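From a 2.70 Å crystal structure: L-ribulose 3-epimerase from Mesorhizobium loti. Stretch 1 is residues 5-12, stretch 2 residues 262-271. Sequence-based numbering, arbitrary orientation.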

ATOM      1  N   GLY A   5      16.279   7.968  18.516  1.00 35.83           N
ATOM      2  CA  GLY A   5      17.685   7.597  18.500  1.00 35.79           C
ATOM      3  C   GLY A   5      18.240   7.085  17.187  1.00 35.63           C
ATOM      4  O   GLY A   5      17.557   7.049  16.161  1.00 35.79           O
ATOM      5  N   ILE A   6      19.502   6.679  17.245  1.00 35.34           N
ATOM      6  CA  ILE A   6      20.226   6.111  16.115  1.00 34.05           C
ATOM      7  C   ILE A   6      21.273   5.158  16.703  1.00 33.83           C
ATOM      8  O   ILE A   6      21.810   5.405  17.779  1.00 34.24           O
ATOM      9  CB  ILE A   6      20.866   7.228  15.253  1.00 33.72           C
ATOM     10  CG1 ILE A   6      21.471   6.663  13.959  1.00 34.41           C
ATOM     11  CG2 ILE A   6      21.885   8.033  16.057  1.00 32.56           C
ATOM     12  CD1 ILE A   6      21.902   7.720  12.960  1.00 31.96           C
ATOM     13  N   HIS A   7      21.540   4.057  16.014  1.00 34.50           N
ATOM     14  CA  HIS A   7      22.529   3.088  16.473  1.00 34.22           C
ATOM     15  C   HIS A   7      23.919   3.578  16.174  1.00 34.35           C
ATOM     16  O   HIS A   7      24.196   4.037  15.067  1.00 33.50           O
ATOM     17  CB  HIS A   7      22.295   1.742  15.809  1.00 34.33           C
ATOM     18  CG  HIS A   7      22.956   0.594  16.525  1.00 37.13           C
ATOM     19  ND1 HIS A   7      22.253  -0.404  17.095  1.00 38.94           N
ATOM     20  CD2 HIS A   7      24.300   0.319  16.766  1.00 36.72           C
ATOM     21  CE1 HIS A   7      23.102  -1.276  17.671  1.00 40.96           C
ATOM     22  NE2 HIS A   7      24.356  -0.830  17.468  1.00 40.05           N
ATOM     23  N   SER A   8      24.807   3.485  17.161  1.00 34.46           N
ATOM     24  CA  SER A   8      26.192   3.953  17.005  1.00 34.44           C
ATOM     25  C   SER A   8      26.848   3.423  15.734  1.00 35.09           C
ATOM     26  O   SER A   8      27.593   4.149  15.058  1.00 34.97           O
ATOM     27  CB  SER A   8      27.049   3.601  18.231  1.00 33.16           C
ATOM     28  OG  SER A   8      26.851   2.263  18.664  1.00 32.84           O
ATOM     29  N   PHE A   9      26.545   2.171  15.398  1.00 35.56           N
ATOM     30  CA  PHE A   9      27.199   1.496  14.284  1.00 35.24           C
ATOM     31  C   PHE A   9      26.854   2.066  12.919  1.00 35.27           C
ATOM     32  O   PHE A   9      27.412   1.622  11.926  1.00 37.66           O
ATOM     33  CB  PHE A   9      26.952  -0.013  14.318  1.00 37.11           C
ATOM     34  CG  PHE A   9      27.595  -0.720  15.484  1.00 38.91           C
ATOM     35  CD1 PHE A   9      28.464  -0.053  16.349  1.00 39.75           C
ATOM     36  CD2 PHE A   9      27.349  -2.068  15.702  1.00 40.45           C
ATOM     37  CE1 PHE A   9      29.055  -0.714  17.417  1.00 40.44           C
ATOM     38  CE2 PHE A   9      27.938  -2.733  16.767  1.00 41.40           C
ATOM     39  CZ  PHE A   9      28.794  -2.054  17.625  1.00 39.91           C
ATOM     40  N   VAL A  10      25.935   3.028  12.861  1.00 34.78           N
ATOM     41  CA  VAL A  10      25.732   3.825  11.647  1.00 35.06           C
ATOM     42  C   VAL A  10      26.975   4.689  11.442  1.00 36.74           C
ATOM     43  O   VAL A  10      27.348   5.004  10.313  1.00 40.33           O
ATOM     44  CB  VAL A  10      24.494   4.756  11.754  1.00 35.31           C
ATOM     45  CG1 VAL A  10      24.413   5.710  10.564  1.00 33.51           C
ATOM     46  CG2 VAL A  10      23.204   3.956  11.889  1.00 34.57           C
ATOM     47  N   TRP A  11      27.612   5.071  12.545  1.00 36.30           N
ATOM     48  CA  TRP A  11      28.756   5.977  12.510  1.00 35.17           C
ATOM     49  C   TRP A  11      30.096   5.260  12.582  1.00 36.17           C
ATOM     50  O   TRP A  11      30.930   5.420  11.693  1.00 33.90           O
ATOM     51  CB  TRP A  11      28.648   6.986  13.647  1.00 32.07           C
ATOM     52  CG  TRP A  11      27.391   7.829  13.679  1.00 30.51           C
ATOM     53  CD1 TRP A  11      26.446   7.894  14.700  1.00 29.96           C
ATOM     54  CD2 TRP A  11      26.922   8.786  12.668  1.00 28.68           C
ATOM     55  NE1 TRP A  11      25.460   8.788  14.392  1.00 29.21           N
ATOM     56  CE2 TRP A  11      25.688   9.362  13.192  1.00 28.08           C
ATOM     57  CE3 TRP A  11      27.388   9.208  11.433  1.00 29.18           C
ATOM     58  CZ2 TRP A  11      24.966  10.311  12.495  1.00 27.35           C
ATOM     59  CZ3 TRP A  11      26.650  10.168  10.737  1.00 29.58           C
ATOM     60  CH2 TRP A  11      25.467  10.708  11.263  1.00 28.68           C
ATOM     61  N   SER A  12      30.308   4.485  13.651  1.00 37.66           N
ATOM     62  CA  SER A  12      31.562   3.771  13.897  1.00 40.14           C
ATOM     63  C   SER A  12      31.362   2.547  14.790  1.00 41.68           C
ATOM     64  O   SER A  12      30.470   2.528  15.634  1.00 42.40           O
ATOM     65  CB  SER A  12      32.594   4.697  14.540  1.00 42.92           C
ATOM     66  OG  SER A  12      33.651   3.951  15.138  1.00 46.44           O
ATOM     67  N   LEU A 262      24.490  -0.191   0.939  1.00 31.89           N
ATOM     68  CA  LEU A 262      23.429   0.529   0.265  1.00 30.81           C
ATOM     69  C   LEU A 262      23.604   2.039   0.340  1.00 29.35           C
ATOM     70  O   LEU A 262      22.899   2.784  -0.331  1.00 29.65           O
ATOM     71  CB  LEU A 262      22.080   0.098   0.845  1.00 30.66           C
ATOM     72  CG  LEU A 262      21.541  -1.214   0.271  1.00 30.30           C
ATOM     73  CD1 LEU A 262      22.408  -2.403   0.649  1.00 30.52           C
ATOM     74  CD2 LEU A 262      20.119  -1.422   0.760  1.00 29.56           C
ATOM     75  N   TRP A 263      24.549   2.470   1.167  1.00 28.12           N
ATOM     76  CA  TRP A 263      24.912   3.868   1.285  1.00 28.54           C
ATOM     77  C   TRP A 263      26.390   3.993   1.506  1.00 29.54           C
ATOM     78  O   TRP A 263      27.066   3.021   1.845  1.00 29.41           O
ATOM     79  CB  TRP A 263      24.136   4.538   2.426  1.00 26.99           C
ATOM     80  CG  TRP A 263      24.205   3.790   3.737  1.00 25.18           C
ATOM     81  CD1 TRP A 263      23.312   2.841   4.215  1.00 24.52           C
ATOM     82  CD2 TRP A 263      25.235   3.900   4.783  1.00 25.07           C
ATOM     83  NE1 TRP A 263      23.698   2.374   5.446  1.00 24.35           N
ATOM     84  CE2 TRP A 263      24.841   2.957   5.845  1.00 24.59           C
ATOM     85  CE3 TRP A 263      26.394   4.662   4.952  1.00 24.86           C
ATOM     86  CZ2 TRP A 263      25.587   2.797   7.005  1.00 24.81           C
ATOM     87  CZ3 TRP A 263      27.146   4.481   6.129  1.00 24.86           C
ATOM     88  CH2 TRP A 263      26.752   3.571   7.125  1.00 24.95           C
ATOM     89  N   THR A 264      26.894   5.208   1.320  1.00 32.90           N
ATOM     90  CA  THR A 264      28.310   5.540   1.507  1.00 33.36           C
ATOM     91  C   THR A 264      28.418   6.747   2.411  1.00 33.26           C
ATOM     92  O   THR A 264      29.386   6.899   3.143  1.00 35.67           O
ATOM     93  CB  THR A 264      28.977   5.904   0.176  1.00 34.31           C
ATOM     94  OG1 THR A 264      28.096   6.761  -0.575  1.00 35.74           O
ATOM     95  CG2 THR A 264      29.277   4.653  -0.646  1.00 31.87           C
ATOM     96  N   ASP A 265      27.401   7.603   2.360  1.00 33.70           N
ATOM     97  CA  ASP A 265      27.393   8.862   3.091  1.00 32.77           C
ATOM     98  C   ASP A 265      26.426   8.772   4.264  1.00 32.91           C
ATOM     99  O   ASP A 265      25.220   8.984   4.101  1.00 33.40           O
ATOM    100  CB  ASP A 265      26.993   9.989   2.136  1.00 33.10           C
ATOM    101  CG  ASP A 265      26.935  11.350   2.805  1.00 34.02           C
ATOM    102  OD1 ASP A 265      26.525  12.303   2.111  1.00 34.08           O
ATOM    103  OD2 ASP A 265      27.287  11.480   4.005  1.00 36.03           O
ATOM    104  N   ASN A 266      26.951   8.473   5.446  1.00 31.74           N
ATOM    105  CA  ASN A 266      26.087   8.279   6.609  1.00 32.32           C
ATOM    106  C   ASN A 266      25.551   9.525   7.297  1.00 32.61           C
ATOM    107  O   ASN A 266      24.679   9.411   8.160  1.00 32.04           O
ATOM    108  CB  ASN A 266      26.711   7.342   7.646  1.00 33.48           C
ATOM    109  CG  ASN A 266      28.105   7.751   8.054  1.00 31.21           C
ATOM    110  OD1 ASN A 266      28.619   7.254   9.044  1.00 32.72           O
ATOM    111  ND2 ASN A 266      28.724   8.624   7.291  1.00 30.02           N
ATOM    112  N   MET A 267      26.056  10.702   6.939  1.00 31.55           N
ATOM    113  CA  MET A 267      25.425  11.916   7.431  1.00 31.10           C
ATOM    114  C   MET A 267      24.131  12.132   6.660  1.00 30.50           C
ATOM    115  O   MET A 267      23.097  12.415   7.262  1.00 30.52           O
ATOM    116  CB  MET A 267      26.333  13.144   7.320  1.00 31.71           C
ATOM    117  CG  MET A 267      25.712  14.420   7.886  1.00 31.32           C
ATOM    118  SD  MET A 267      25.105  14.258   9.585  1.00 34.56           S
ATOM    119  CE  MET A 267      26.615  14.316  10.541  1.00 31.91           C
ATOM    120  N   ALA A 268      24.195  11.988   5.336  1.00 28.74           N
ATOM    121  CA  ALA A 268      23.013  12.119   4.494  1.00 29.05           C
ATOM    122  C   ALA A 268      21.958  11.108   4.943  1.00 29.81           C
ATOM    123  O   ALA A 268      20.809  11.459   5.194  1.00 29.05           O
ATOM    124  CB  ALA A 268      23.367  11.917   3.030  1.00 28.38           C
ATOM    125  N   LEU A 269      22.388   9.857   5.079  1.00 30.46           N
ATOM    126  CA  LEU A 269      21.555   8.784   5.564  1.00 29.96           C
ATOM    127  C   LEU A 269      20.879   9.145   6.886  1.00 32.24           C
ATOM    128  O   LEU A 269      19.670   8.965   7.026  1.00 35.53           O
ATOM    129  CB  LEU A 269      22.375   7.494   5.696  1.00 28.31           C
ATOM    130  CG  LEU A 269      21.629   6.298   6.290  1.00 27.51           C
ATOM    131  CD1 LEU A 269      20.868   5.549   5.204  1.00 26.79           C
ATOM    132  CD2 LEU A 269      22.578   5.382   7.040  1.00 26.04           C
ATOM    133  N   ALA A 270      21.640   9.660   7.850  1.00 32.83           N
ATOM    134  CA  ALA A 270      21.068   9.967   9.168  1.00 32.48           C
ATOM    135  C   ALA A 270      20.083  11.149   9.143  1.00 32.66           C
ATOM    136  O   ALA A 270      18.951  11.025   9.624  1.00 31.90           O
ATOM    137  CB  ALA A 270      22.163  10.185  10.195  1.00 31.52           C
ATOM    138  N   LYS A 271      20.511  12.277   8.578  1.00 31.93           N
ATOM    139  CA  LYS A 271      19.639  13.439   8.411  1.00 32.08           C
ATOM    140  C   LYS A 271      18.328  13.042   7.733  1.00 32.02           C
ATOM    141  O   LYS A 271      17.246  13.475   8.153  1.00 33.02           O
ATOM    142  CB  LYS A 271      20.318  14.537   7.584  1.00 33.42           C
ATOM    143  CG  LYS A 271      21.385  15.353   8.303  1.00 34.57           C
ATOM    144  CD  LYS A 271      21.783  16.562   7.460  1.00 35.72           C
ATOM    145  CE  LYS A 271      23.031  17.260   7.992  1.00 38.07           C
ATOM    146  NZ  LYS A 271      22.859  17.871   9.339  1.00 38.20           N
TER

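This is a small, mainly apolar packing contact, in which a strand and the residues of helical phi/psi after it rest against the start of a helix and a loop residue before it, more than 250 residues later in the same chain, with no clear hydrogen bond joining the two. The two stretches together bury 306 Å², and most of the area on the first side belongs to Trp11 and Val10. The CA atoms of Val10 and Asn266 are 6.7 Å apart and those of Ile6 and Ala270 8.0 Å; the space between is bridged mostly by side chains, with the Val10 carbonyl O also in contact.

Ala270 is the meeting point of two residues from the first stretch. Its CA-to-CB bond points toward that stretch, and the methyl carbon Ala270 CB lies 3.7 Å from Ile6 CD1 and 3.5 Å from Trp11 CH2. Ile6 reaches it with chi1 and chi2 both t, an extended chain that carries CD1 out from the strand.

Trp11 arrives by a less direct route. Its CA-to-CB bond points away from the helix, yet with chi1 in m and chi2 at 120° the indole comes back to it. Met267 behaves similarly: its CB starts away, and the t, p, p side chain returns Met267 CE to 3.9 Å from Trp11 CH2. The Met267 SD atom lies 5.2 Å from the centroid of the Trp11 six-membered ring, 72° off the ring normal, an oblique sulfur-aromatic approach.

Val10 packs its CG1 4.0 Å from Leu269 CD2 and 4.1 Å from Asn266 CB, while its carbonyl O is 3.5 Å from Trp263 CH2, oblique to that indole. The same Val10 O is 2.9 Å from the modeled Asn266 OD1. Two oxygens this close suggest that the amide is probably turned over in the model; with it turned back, a hydrogen bond becomes possible, but the deposited geometry does not settle the matter.

Local bonds support both surfaces. In the first stretch, Val10 N donates to His7 O at 3.0 Å and Trp11 N to Ser8 O at 2.7 Å, tying down the backbone that presents the two main contact residues. In the second, Asp265 caps the helix: its OD2 accepts from Met267 N at 3.3 Å and, weakly, from Ala268 N at 3.4 Å. The Ala270 N to Asn266 O bond, 3.1 Å, links two contact residues one helical turn apart, consistent with Asn266 and Ala270 both directing CB toward the first stretch.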